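PDB 6KHO: tryptophan decarboxylase 1, which decarboxylates L-tryptophan to tryptamine and 5-hydroxy-L-tryptophan to serotonin with pyridoxal 5'-phosphate as cofactor, working as a homodimer in rice serotonin biosynthesis. Local coordinates for residues A[266-271]-A[277-282]; A[208-213]-A[242-247]; A[284-289]-A[318-323]; A[312-317]-A[431-436]; A[180-185]-A[292-297]. All coordinates share one frame; numbering follows the deposited sequence.

Contact 1: residues A[266-271]-A[277-282]; sequences VCATVG and AVDPVG
Asp279 OD2 takes two donors at once: the backbone N of Thr269, 2.8 Å away, and a water that also donates to Cys267 O. The N-H of Thr269 aims almost straight at the oxygen (175°) but meets it from above the carboxylate plane. The carboxylate can reach back because CG lies anti to the carbonyl carbon of Asp279 (chi1 -66°), on the same side as its own N, and that N donates to Thr269 O at 2.9 Å. Thr269 is thus held through both its N and its O by one aspartate. Two residues on, Gly271 N gives a more bent bond to Ala277 O (2.9 Å, 136°), which leaves Val270 and Val278 facing each other in a single beta bridge. Val270 splits its two methyls: CG1 meets Val278 CG1, while CG2 packs on Val281 CG2 at 3.7 Å. Gly271 touches the bound cofactor, so these bonds probably steady the backbone at the edge of the pocket. The other carboxylate oxygen, OD1, accepts from Leu244 N. The contact joins the end of strand 262-269 to the start of helix 281-289 in a beta-alpha-beta unit whose next strand, 294-298, lies alongside and packs Val297 against Val270 and Val281.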
# COMPACT_ATOMS: atom_id res chain seq x y z
N VAL A 266 14.85 4.10 -18.69
CA VAL A 266 15.91 4.76 -17.94
C VAL A 266 15.30 5.41 -16.70
O VAL A 266 14.28 6.10 -16.79
CB VAL A 266 16.63 5.83 -18.80
CG1 VAL A 266 17.72 6.50 -18.00
CG2 VAL A 266 17.20 5.23 -20.11
N CYS A 267 15.94 5.23 -15.54
CA CYS A 267 15.56 5.94 -14.32
C CYS A 267 16.57 7.03 -14.02
O CYS A 267 17.76 6.74 -13.84
CB CYS A 267 15.44 4.98 -13.13
SG CYS A 267 14.73 5.79 -11.63
N ALA A 268 16.12 8.27 -13.99
CA ALA A 268 16.92 9.40 -13.53
C ALA A 268 16.46 9.81 -12.14
O ALA A 268 15.25 9.83 -11.87
CB ALA A 268 16.79 10.59 -14.48
N THR A 269 17.40 10.12 -11.26
CA THR A 269 17.07 10.48 -9.88
C THR A 269 17.44 11.93 -9.61
O THR A 269 18.57 12.35 -9.88
CB THR A 269 17.77 9.57 -8.87
OG1 THR A 269 17.37 8.21 -9.10
CG2 THR A 269 17.39 9.96 -7.42
N VAL A 270 16.49 12.69 -9.06
CA VAL A 270 16.74 14.03 -8.55
C VAL A 270 16.75 13.93 -7.03
O VAL A 270 15.68 13.85 -6.40
CB VAL A 270 15.71 15.05 -9.06
CG1 VAL A 270 15.97 16.42 -8.43
CG2 VAL A 270 15.76 15.13 -10.58
N GLY A 271 17.94 13.95 -6.43
CA GLY A 271 18.07 13.82 -4.99
C GLY A 271 18.31 12.39 -4.54
O GLY A 271 17.47 11.78 -3.88
N ALA A 277 22.79 13.45 -4.92
CA ALA A 277 23.19 13.77 -6.28
C ALA A 277 21.94 14.03 -7.12
O ALA A 277 20.83 13.58 -6.79
CB ALA A 277 24.02 12.64 -6.88
N VAL A 278 22.11 14.77 -8.22
CA VAL A 278 21.00 15.14 -9.09
C VAL A 278 21.37 14.81 -10.53
O VAL A 278 22.33 15.38 -11.07
CB VAL A 278 20.64 16.63 -8.98
CG1 VAL A 278 19.64 17.00 -10.06
CG2 VAL A 278 20.07 16.94 -7.58
N ASP A 279 20.62 13.90 -11.14
CA ASP A 279 20.84 13.55 -12.55
C ASP A 279 20.32 14.67 -13.45
O ASP A 279 19.30 15.30 -13.14
CB ASP A 279 20.14 12.23 -12.89
CG ASP A 279 20.73 11.02 -12.14
OD1 ASP A 279 21.85 11.13 -11.59
OD2 ASP A 279 20.09 9.93 -12.13
N PRO A 280 21.00 14.96 -14.58
CA PRO A 280 20.53 16.03 -15.47
C PRO A 280 19.36 15.56 -16.32
O PRO A 280 19.56 14.85 -17.31
CB PRO A 280 21.77 16.35 -16.32
CG PRO A 280 22.49 15.03 -16.40
CD PRO A 280 22.21 14.30 -15.11
N VAL A 281 18.14 15.98 -15.95
CA VAL A 281 16.93 15.32 -16.45
C VAL A 281 16.80 15.51 -17.95
O VAL A 281 16.54 14.54 -18.69
CB VAL A 281 15.69 15.85 -15.70
CG1 VAL A 281 14.43 15.34 -16.36
CG2 VAL A 281 15.74 15.46 -14.22
N GLY A 282 16.92 16.75 -18.43
CA GLY A 282 16.77 16.99 -19.86
C GLY A 282 17.79 16.24 -20.69
O GLY A 282 17.44 15.62 -21.70
O HOH W 1 20.08 7.31 -13.10

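Contact 2: residues A[208-213]-A[242-247]; sequences YAADQT and YGLDPA
Ala210 meets Leu244 through aliphatic carbons alone, while Gln212 sets its aliphatic CG against the carbonyl oxygen and CB of Tyr242. In the first pair, Ala210 CB sits 4.0 Å from both CB and CD1 of Leu244. The leucine brings CD1 there by placing CG opposite its backbone N (chi1 -179°). In the second, Gln212 CG comes to 3.4 Å from Tyr242 O and 4.1 Å from Tyr242 CB, the two side chains passing at a slant with amide and ring planes 56° apart.

Both touches lie where strand 205-210 runs out of the parallel part of the decarboxylase's large sheet. The chain there bends through a type I beta turn from Ala210 to Thr213, closed by Thr213 N bonding to Ala210 O, and so heads toward His214, which binds serotonin. The other segment is the lead-in to helix 246-258, where Asp245 is the N-cap and its OD1 accepts from Ala247 N at 3.2 Å.

Polar bonds do not link the two segments directly; they run within each one or to residues outside. Gln212, its chain bent at chi2, turns NE2 back onto Asp211 OD1 (3.0 Å, 159°), arriving from above the carboxylate plane. An alanine at Gln212 would lose both CG and NE2, and would probably open a gap over Tyr242 O and leave Asp211 OD1 with one donor fewer. That oxygen also bonds Thr236 OG1, whose bond to Tyr242 O is weak.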
# COMPACT_ATOMS: atom_id res chain seq x y z
N TYR A 208 18.30 0.89 -17.55
CA TYR A 208 19.46 1.70 -17.19
C TYR A 208 19.16 2.62 -16.01
O TYR A 208 18.11 3.27 -15.96
CB TYR A 208 19.91 2.58 -18.37
CG TYR A 208 20.07 1.77 -19.64
CD1 TYR A 208 18.97 1.45 -20.42
CD2 TYR A 208 21.32 1.31 -20.04
CE1 TYR A 208 19.09 0.69 -21.55
CE2 TYR A 208 21.46 0.54 -21.19
CZ TYR A 208 20.33 0.24 -21.94
OH TYR A 208 20.42 -0.51 -23.09
N ALA A 209 20.12 2.70 -15.08
CA ALA A 209 20.07 3.71 -14.04
C ALA A 209 21.49 3.92 -13.51
O ALA A 209 22.34 3.04 -13.62
CB ALA A 209 19.13 3.29 -12.91
N ALA A 210 21.72 5.10 -12.95
CA ALA A 210 22.99 5.37 -12.28
C ALA A 210 23.16 4.45 -11.07
O ALA A 210 22.20 3.97 -10.46
CB ALA A 210 23.05 6.83 -11.84
N ASP A 211 24.43 4.22 -10.70
CA ASP A 211 24.66 3.39 -9.52
C ASP A 211 24.26 4.08 -8.22
O ASP A 211 24.31 3.44 -7.17
CB ASP A 211 26.13 2.95 -9.45
CG ASP A 211 27.11 4.11 -9.34
OD1 ASP A 211 26.67 5.27 -9.16
OD2 ASP A 211 28.33 3.86 -9.45
N GLN A 212 23.88 5.36 -8.25
CA GLN A 212 23.32 6.02 -7.07
C GLN A 212 21.81 5.81 -6.93
O GLN A 212 21.23 6.21 -5.92
CB GLN A 212 23.62 7.52 -7.10
CG GLN A 212 25.11 7.87 -7.10
CD GLN A 212 25.85 7.18 -5.97
OE1 GLN A 212 25.60 7.45 -4.79
NE2 GLN A 212 26.75 6.27 -6.32
N THR A 213 21.18 5.19 -7.92
CA THR A 213 19.74 4.98 -7.87
C THR A 213 19.39 4.05 -6.72
O THR A 213 20.12 3.10 -6.43
CB THR A 213 19.24 4.42 -9.20
OG1 THR A 213 19.54 5.37 -10.24
CG2 THR A 213 17.73 4.18 -9.18
N TYR A 242 28.58 12.74 -8.54
CA TYR A 242 27.90 11.45 -8.52
C TYR A 242 26.54 11.48 -9.21
O TYR A 242 25.76 10.53 -9.06
CB TYR A 242 27.80 10.93 -7.08
CG TYR A 242 29.19 10.74 -6.49
CD1 TYR A 242 29.91 9.57 -6.72
CD2 TYR A 242 29.82 11.76 -5.77
CE1 TYR A 242 31.20 9.39 -6.21
CE2 TYR A 242 31.11 11.59 -5.26
CZ TYR A 242 31.79 10.40 -5.49
OH TYR A 242 33.07 10.21 -5.00
N GLY A 243 26.25 12.52 -10.00
CA GLY A 243 25.12 12.47 -10.92
C GLY A 243 25.43 11.66 -12.17
O GLY A 243 26.59 11.45 -12.55
N LEU A 244 24.37 11.20 -12.84
CA LEU A 244 24.55 10.41 -14.06
C LEU A 244 25.17 11.26 -15.17
O LEU A 244 24.68 12.35 -15.49
CB LEU A 244 23.21 9.84 -14.52
CG LEU A 244 23.24 8.96 -15.77
CD1 LEU A 244 24.14 7.74 -15.58
CD2 LEU A 244 21.82 8.52 -16.12
N ASP A 245 26.25 10.75 -15.75
CA ASP A 245 26.87 11.38 -16.92
C ASP A 245 26.12 10.92 -18.17
O ASP A 245 26.10 9.71 -18.45
CB ASP A 245 28.34 11.01 -17.00
CG ASP A 245 29.09 11.75 -18.11
OD1 ASP A 245 28.47 12.50 -18.90
OD2 ASP A 245 30.33 11.59 -18.18
N PRO A 246 25.48 11.81 -18.92
CA PRO A 246 24.69 11.35 -20.07
C PRO A 246 25.55 10.75 -21.17
O PRO A 246 25.05 9.92 -21.94
CB PRO A 246 23.97 12.63 -20.54
CG PRO A 246 24.15 13.62 -19.43
CD PRO A 246 25.44 13.28 -18.78
N ALA A 247 26.83 11.14 -21.27
CA ALA A 247 27.72 10.47 -22.21
C ALA A 247 27.89 9.00 -21.85
O ALA A 247 27.87 8.13 -22.73
CB ALA A 247 29.07 11.18 -22.27

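Contact 3: residues A[284-289]-A[318-323]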
# COMPACT_ATOMS: atom_id res chain seq x y z
N VAL A 284 19.30 13.50 -20.01
CA VAL A 284 19.00 12.07 -20.00
C VAL A 284 17.86 11.75 -20.96
O VAL A 284 17.91 10.75 -21.69
CB VAL A 284 18.67 11.61 -18.56
CG1 VAL A 284 18.06 10.21 -18.56
CG2 VAL A 284 19.92 11.63 -17.71
N ALA A 285 16.80 12.56 -20.93
CA ALA A 285 15.66 12.31 -21.81
C ALA A 285 16.08 12.37 -23.27
O ALA A 285 15.60 11.59 -24.10
CB ALA A 285 14.56 13.33 -21.52
N ASP A 286 16.96 13.31 -23.61
CA ASP A 286 17.42 13.43 -24.99
C ASP A 286 18.19 12.19 -25.42
O ASP A 286 18.00 11.68 -26.53
CB ASP A 286 18.28 14.68 -25.13
CG ASP A 286 17.47 15.95 -24.95
OD1 ASP A 286 16.22 15.86 -24.91
OD2 ASP A 286 18.08 17.04 -24.82
N VAL A 287 19.05 11.67 -24.54
CA VAL A 287 19.78 10.44 -24.85
C VAL A 287 18.81 9.29 -25.05
O VAL A 287 18.89 8.54 -26.03
CB VAL A 287 20.82 10.15 -23.76
CG1 VAL A 287 21.46 8.83 -24.00
CG2 VAL A 287 21.90 11.22 -23.76
N ALA A 288 17.84 9.15 -24.14
CA ALA A 288 16.93 8.01 -24.22
C ALA A 288 16.02 8.11 -25.44
O ALA A 288 15.55 7.09 -25.95
CB ALA A 288 16.09 7.92 -22.94
N ALA A 289 15.74 9.33 -25.90
CA ALA A 289 14.87 9.50 -27.06
C ALA A 289 15.49 8.92 -28.33
O ALA A 289 14.75 8.55 -29.25
CB ALA A 289 14.54 10.97 -27.25
N VAL A 318 11.85 17.96 -17.46
CA VAL A 318 10.79 17.03 -17.10
C VAL A 318 9.70 17.02 -18.16
O VAL A 318 9.03 16.00 -18.36
CB VAL A 318 10.22 17.36 -15.70
CG1 VAL A 318 9.47 18.68 -15.72
CG2 VAL A 318 9.31 16.25 -15.22
N GLU A 319 9.53 18.13 -18.89
CA GLU A 319 8.57 18.15 -19.98
C GLU A 319 8.89 17.15 -21.08
O GLU A 319 8.04 16.92 -21.95
CB GLU A 319 8.48 19.57 -20.57
CG GLU A 319 9.72 20.01 -21.34
CD GLU A 319 10.79 20.63 -20.44
OE1 GLU A 319 10.68 20.52 -19.19
OE2 GLU A 319 11.75 21.22 -20.99
N ARG A 320 10.07 16.53 -21.06
CA ARG A 320 10.44 15.55 -22.07
C ARG A 320 10.51 14.12 -21.54
O ARG A 320 10.87 13.22 -22.30
CB ARG A 320 11.79 15.92 -22.70
CG ARG A 320 11.79 17.31 -23.32
CD ARG A 320 12.86 17.45 -24.42
NE ARG A 320 14.22 17.50 -23.88
CZ ARG A 320 14.71 18.51 -23.17
NH1 ARG A 320 13.97 19.57 -22.90
NH2 ARG A 320 15.97 18.45 -22.74
N VAL A 321 10.16 13.87 -20.28
CA VAL A 321 10.20 12.52 -19.73
C VAL A 321 8.80 11.93 -19.77
O VAL A 321 7.82 12.61 -20.04
CB VAL A 321 10.79 12.48 -18.30
CG1 VAL A 321 12.15 13.13 -18.26
CG2 VAL A 321 9.84 13.14 -17.31
N ASP A 322 8.70 10.63 -19.51
CA ASP A 322 7.41 9.96 -19.56
C ASP A 322 6.67 9.97 -18.23
O ASP A 322 5.43 9.92 -18.21
CB ASP A 322 7.60 8.53 -20.04
CG ASP A 322 8.06 8.47 -21.48
OD1 ASP A 322 7.21 8.69 -22.36
OD2 ASP A 322 9.26 8.27 -21.71
N SER A 323 7.40 10.01 -17.12
CA SER A 323 6.77 9.88 -15.81
C SER A 323 7.71 10.43 -14.75
O SER A 323 8.93 10.49 -14.95
CB SER A 323 6.42 8.42 -15.52
OG SER A 323 7.58 7.61 -15.60
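Helix 281-289, the crossover helix of the beta-alpha-beta unit that links strands 262-269 and 294-298, here meets the 3-10 turn 318-320 that leads into strand 323-326. Ala285 and Asp286, neighbours on the helix, do the touching, one on the buried side and one at the surface. Inside, Ala285 CB points at the turn and rests 3.8 Å from Arg320 O, with Arg320 CB and Val321 CG1 close beside it. The small methyl lets the two backbones come near, the CA atoms of Ala285 and Val321 being 5.8 Å apart. Val321 also packs on Val295 and Val297, which ties this corner to the central sheet.

Outside, Asp286, Arg320 and Glu319 form a salt-bridge network, and its Asp286-Arg320 arm crosses between helix and turn. Arg320 leaves the turn with CG anti to the carbonyl carbon, then bends at chi3 (-72°), and this swings the guanidinium edge round to the helix. Carboxylate and guanidinium lie 28° from coplanar, an approximate rather than flat fit. One bond dominates: Asp286 OD1 receives NE on its syn lone pair at 2.8 Å. The NH2 group adds only weak bonds, 3.4 Å to Asp286 OD1 and 3.3 Å to Asp286 OD2. Being exposed to solvent, the pair is probably weakened by competing water. On its other side the same arginine turns toward its neighbour in the turn, Arg320 NH1 standing 3.4 Å from Glu319 OE2.

Contact 4: residues A[312-317]-A[431-436]; sequences RHHLDG and RNFALV
His314 and Phe433 pack their rings together where the large cofactor-binding domain, of the fold type I class of pyridoxal phosphate enzymes, meets the loop leading into strand 435-440 of the C-terminal antiparallel sheet. The aromatic pair is oblique: centroids are 5.1 Å apart and the planes 58° from each other. Phe433 CZ comes in over one face of the imidazole, off toward the rim and 3.7 Å from His314 CD2. His313 CE1 covers the opposite face, so the imidazole is sandwiched. Phe433 reaches out because its CG is turned anti to the carbonyl carbon (chi1 -54°); its own ring is backed by Asn432 CB.

The polar link across the contact runs through water. A water at the imidazole edge, in the ring plane, lies 2.6 Å from His314 NE2 and donates to Asn432 O at 2.9 Å. Replacing His314 with an alanine would probably leave that water without its second anchor and uncover the CZ end of Phe433. Asn432 ND2 bonds to Asn276 O, and Ala434 N donates to the hydroxyl of Tyr301, a residue of the cofactor pocket. The bend at Phe433 is clasped by Arg431, whose NH1 lies 2.8 Å from Phe433 O, in the carbonyl plane and on a lone pair.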
# COMPACT_ATOMS: atom_id res chain seq x y z
N ARG A 312 13.41 24.67 -8.50
CA ARG A 312 12.67 24.10 -9.62
C ARG A 312 13.57 23.83 -10.84
O ARG A 312 13.19 23.05 -11.72
CB ARG A 312 11.50 25.04 -9.97
CG ARG A 312 10.57 24.59 -11.09
CD ARG A 312 10.17 23.11 -11.01
NE ARG A 312 9.33 22.77 -12.15
CZ ARG A 312 9.78 22.59 -13.39
NH1 ARG A 312 11.08 22.71 -13.66
NH2 ARG A 312 8.93 22.30 -14.37
N HIS A 313 14.78 24.41 -10.88
CA HIS A 313 15.68 24.14 -12.00
C HIS A 313 16.16 22.70 -12.03
O HIS A 313 16.54 22.21 -13.10
CB HIS A 313 16.88 25.08 -11.97
CG HIS A 313 17.78 24.88 -10.79
ND1 HIS A 313 18.87 24.03 -10.82
CD2 HIS A 313 17.76 25.41 -9.55
CE1 HIS A 313 19.47 24.04 -9.65
NE2 HIS A 313 18.82 24.87 -8.86
N HIS A 314 16.14 22.00 -10.89
CA HIS A 314 16.52 20.59 -10.88
C HIS A 314 15.57 19.73 -11.69
O HIS A 314 15.90 18.57 -11.98
CB HIS A 314 16.59 20.06 -9.45
CG HIS A 314 17.70 20.65 -8.64
ND1 HIS A 314 19.03 20.46 -8.95
CD2 HIS A 314 17.68 21.43 -7.53
CE1 HIS A 314 19.78 21.10 -8.06
NE2 HIS A 314 18.98 21.70 -7.19
N LEU A 315 14.40 20.24 -12.05
CA LEU A 315 13.44 19.49 -12.84
C LEU A 315 13.37 19.96 -14.29
O LEU A 315 12.51 19.49 -15.04
CB LEU A 315 12.05 19.57 -12.20
CG LEU A 315 11.86 18.75 -10.92
CD1 LEU A 315 10.40 18.81 -10.47
CD2 LEU A 315 12.31 17.32 -11.15
N ASP A 316 14.25 20.87 -14.70
CA ASP A 316 14.25 21.29 -16.10
C ASP A 316 14.46 20.08 -17.00
O ASP A 316 15.32 19.23 -16.74
CB ASP A 316 15.32 22.35 -16.33
CG ASP A 316 14.95 23.69 -15.70
OD1 ASP A 316 13.86 23.78 -15.08
OD2 ASP A 316 15.74 24.65 -15.81
N GLY A 317 13.64 19.97 -18.04
CA GLY A 317 13.64 18.81 -18.90
C GLY A 317 12.54 17.81 -18.60
O GLY A 317 12.33 16.89 -19.40
N ARG A 431 26.14 20.42 -0.96
CA ARG A 431 24.82 20.22 -0.39
C ARG A 431 23.78 20.87 -1.30
O ARG A 431 23.81 22.09 -1.50
CB ARG A 431 24.74 20.80 1.03
CG ARG A 431 23.34 20.77 1.68
CD ARG A 431 23.18 21.87 2.74
NE ARG A 431 23.49 23.18 2.18
CZ ARG A 431 22.69 23.86 1.36
NH1 ARG A 431 21.51 23.36 1.01
NH2 ARG A 431 23.07 25.03 0.88
N ASN A 432 22.87 20.06 -1.86
CA ASN A 432 21.81 20.59 -2.71
C ASN A 432 20.52 20.89 -1.94
O ASN A 432 19.80 21.82 -2.31
CB ASN A 432 21.49 19.60 -3.83
CG ASN A 432 22.62 19.48 -4.84
OD1 ASN A 432 23.14 20.48 -5.30
ND2 ASN A 432 23.01 18.24 -5.16
N PHE A 433 20.22 20.12 -0.90
CA PHE A 433 18.94 20.24 -0.22
C PHE A 433 19.15 20.32 1.29
O PHE A 433 19.85 21.23 1.75
CB PHE A 433 18.03 19.08 -0.64
CG PHE A 433 17.88 18.98 -2.15
CD1 PHE A 433 17.12 19.91 -2.85
CD2 PHE A 433 18.55 17.99 -2.86
CE1 PHE A 433 17.00 19.83 -4.23
CE2 PHE A 433 18.43 17.90 -4.24
CZ PHE A 433 17.66 18.83 -4.93
N ALA A 434 18.56 19.41 2.07
CA ALA A 434 18.68 19.48 3.52
C ALA A 434 19.51 18.34 4.10
O ALA A 434 19.43 18.07 5.30
CB ALA A 434 17.29 19.52 4.18
N LEU A 435 20.31 17.68 3.27
CA LEU A 435 21.20 16.61 3.70
C LEU A 435 22.64 17.07 3.55
O LEU A 435 23.03 17.58 2.48
CB LEU A 435 20.96 15.33 2.90
CG LEU A 435 22.01 14.21 2.99
CD1 LEU A 435 21.83 13.39 4.28
CD2 LEU A 435 21.95 13.32 1.76
N VAL A 436 23.43 16.90 4.60
CA VAL A 436 24.86 17.21 4.59
C VAL A 436 25.63 15.92 4.76
O VAL A 436 25.37 15.15 5.70
CB VAL A 436 25.22 18.21 5.71
CG1 VAL A 436 26.74 18.39 5.78
CG2 VAL A 436 24.54 19.54 5.48
O HOH W 2 19.86 22.84 -4.99

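Contact 5: residues A[180-185]-A[292-297]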
# COMPACT_ATOMS: atom_id res chain seq x y z
N LEU A 180 7.46 0.18 -10.53
CA LEU A 180 7.02 -1.09 -11.09
C LEU A 180 5.98 -0.89 -12.19
O LEU A 180 6.05 -1.52 -13.25
CB LEU A 180 6.44 -1.98 -9.98
CG LEU A 180 5.75 -3.28 -10.40
CD1 LEU A 180 6.69 -4.17 -11.24
CD2 LEU A 180 5.29 -4.06 -9.19
N VAL A 181 5.01 -0.01 -11.96
CA VAL A 181 3.95 0.11 -12.95
C VAL A 181 4.47 0.80 -14.22
O VAL A 181 4.05 0.46 -15.33
CB VAL A 181 2.70 0.81 -12.37
CG1 VAL A 181 2.14 0.02 -11.16
CG2 VAL A 181 2.97 2.27 -11.99
N THR A 182 5.39 1.75 -14.09
CA THR A 182 5.93 2.37 -15.30
C THR A 182 6.90 1.43 -16.02
O THR A 182 6.98 1.45 -17.25
CB THR A 182 6.62 3.70 -15.01
OG1 THR A 182 7.67 3.53 -14.03
CG2 THR A 182 5.60 4.73 -14.52
N LEU A 183 7.65 0.61 -15.27
CA LEU A 183 8.47 -0.42 -15.91
C LEU A 183 7.60 -1.40 -16.68
O LEU A 183 7.99 -1.86 -17.76
CB LEU A 183 9.29 -1.18 -14.87
CG LEU A 183 10.58 -0.53 -14.39
CD1 LEU A 183 10.96 -1.10 -13.03
CD2 LEU A 183 11.68 -0.79 -15.43
N VAL A 184 6.44 -1.75 -16.14
CA VAL A 184 5.57 -2.70 -16.82
C VAL A 184 5.02 -2.08 -18.10
O VAL A 184 4.98 -2.73 -19.15
CB VAL A 184 4.45 -3.18 -15.89
CG1 VAL A 184 3.31 -3.81 -16.69
CG2 VAL A 184 5.02 -4.20 -14.89
N ALA A 185 4.63 -0.80 -18.05
CA ALA A 185 4.15 -0.14 -19.26
C ALA A 185 5.25 -0.07 -20.32
O ALA A 185 5.02 -0.37 -21.50
CB ALA A 185 3.62 1.25 -18.92
N ALA A 292 13.91 5.59 -28.14
CA ALA A 292 12.49 5.55 -27.75
C ALA A 292 12.31 4.88 -26.40
O ALA A 292 11.31 4.20 -26.16
CB ALA A 292 11.63 4.87 -28.81
N ALA A 293 13.28 5.04 -25.50
CA ALA A 293 13.17 4.39 -24.20
C ALA A 293 12.33 5.24 -23.26
O ALA A 293 12.34 6.47 -23.33
CB ALA A 293 14.56 4.15 -23.62
N TRP A 294 11.60 4.56 -22.36
CA TRP A 294 10.86 5.26 -21.32
C TRP A 294 11.82 5.93 -20.34
O TRP A 294 12.83 5.34 -19.95
CB TRP A 294 9.97 4.26 -20.57
CG TRP A 294 8.97 4.83 -19.63
CD1 TRP A 294 9.20 5.43 -18.42
CD2 TRP A 294 7.55 4.78 -19.79
NE1 TRP A 294 8.01 5.79 -17.83
CE2 TRP A 294 6.98 5.40 -18.65
CE3 TRP A 294 6.70 4.29 -20.79
CZ2 TRP A 294 5.59 5.54 -18.49
CZ3 TRP A 294 5.32 4.42 -20.62
CH2 TRP A 294 4.79 5.04 -19.48
N VAL A 295 11.52 7.17 -19.96
CA VAL A 295 12.31 7.88 -18.95
C VAL A 295 11.41 8.18 -17.76
O VAL A 295 10.43 8.92 -17.88
CB VAL A 295 12.92 9.17 -19.49
CG1 VAL A 295 13.67 9.87 -18.36
CG2 VAL A 295 13.89 8.86 -20.64
N HIS A 296 11.77 7.64 -16.60
CA HIS A 296 11.11 7.97 -15.34
C HIS A 296 12.07 8.78 -14.46
O HIS A 296 13.26 8.46 -14.37
CB HIS A 296 10.66 6.71 -14.60
CG HIS A 296 10.01 7.00 -13.29
ND1 HIS A 296 8.70 7.41 -13.18
CD2 HIS A 296 10.49 6.96 -12.02
CE1 HIS A 296 8.39 7.60 -11.91
NE2 HIS A 296 9.47 7.33 -11.18
N VAL A 297 11.56 9.84 -13.83
CA VAL A 297 12.32 10.63 -12.87
C VAL A 297 11.87 10.25 -11.46
O VAL A 297 10.69 10.39 -11.11
CB VAL A 297 12.13 12.14 -13.12
CG1 VAL A 297 12.81 12.95 -12.01
CG2 VAL A 297 12.68 12.53 -14.50
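This is a buried helix-on-strand contact: helix 175-194 covers one face of the central sheet, and Thr182 and Ala185, one turn apart, settle on Trp294. Thr182 CB is 3.8 Å from Trp294 NE1, its CG2 touches CZ2, and its backbone O stands above the middle of one indole face, 4.1 Å from the plane. Ala185 CB reaches the six-membered ring, 4.0 Å from Trp294 CZ3. The tryptophan extends to the helix because CG is placed opposite its backbone N (chi1 -170°).

Helix and strand run almost exactly antiparallel, at 171°, with their axes 9.5 Å apart. Such layering of helices on a mostly parallel sheet is the core of the fold type I decarboxylase domain. Along strand 294-298, Trp294 and His296 turn to this helix, while Val295 and Val297 meet helix 281-289. The N-terminal end of helix 175-194 carries Thr175 and Ser176, which bind the cofactor.

The polar groups in this layer find their partners outside the two segments. Ser323 OG bonds both Trp294 NE1 and His296 ND1, which is likely to hold both rings in their orientation, and His296 NE2 is bonded to Ser325. Thr182 OG1 bonds Tyr265 OH and lies 4.1 Å from His296 ND1, too far for a bond.

In the fold
Contacts 1 and 5 are buried, whereas contacts 2, 3 and 4 are partly so. Contact 1 lies within the loop closed by contact 5, and strand 262-269 is hydrogen-bonded to strand 294-298 between them. Helix 281-289 serves contacts 1 and 3, and strand 205-210 of contact 2 is the neighbour of 262-269. Chemistry follows position: contact 1 relies on backbone bonds and a carboxylate, contact 5 on small side chains packed against an indole, contact 3 on an exposed salt bridge, and contact 2 on two sparse van der Waals touches. Contact 4 stands apart, an aromatic and water link to the C-terminal sheet, yet its His314 packs against Val270 and Val278 of contact 1.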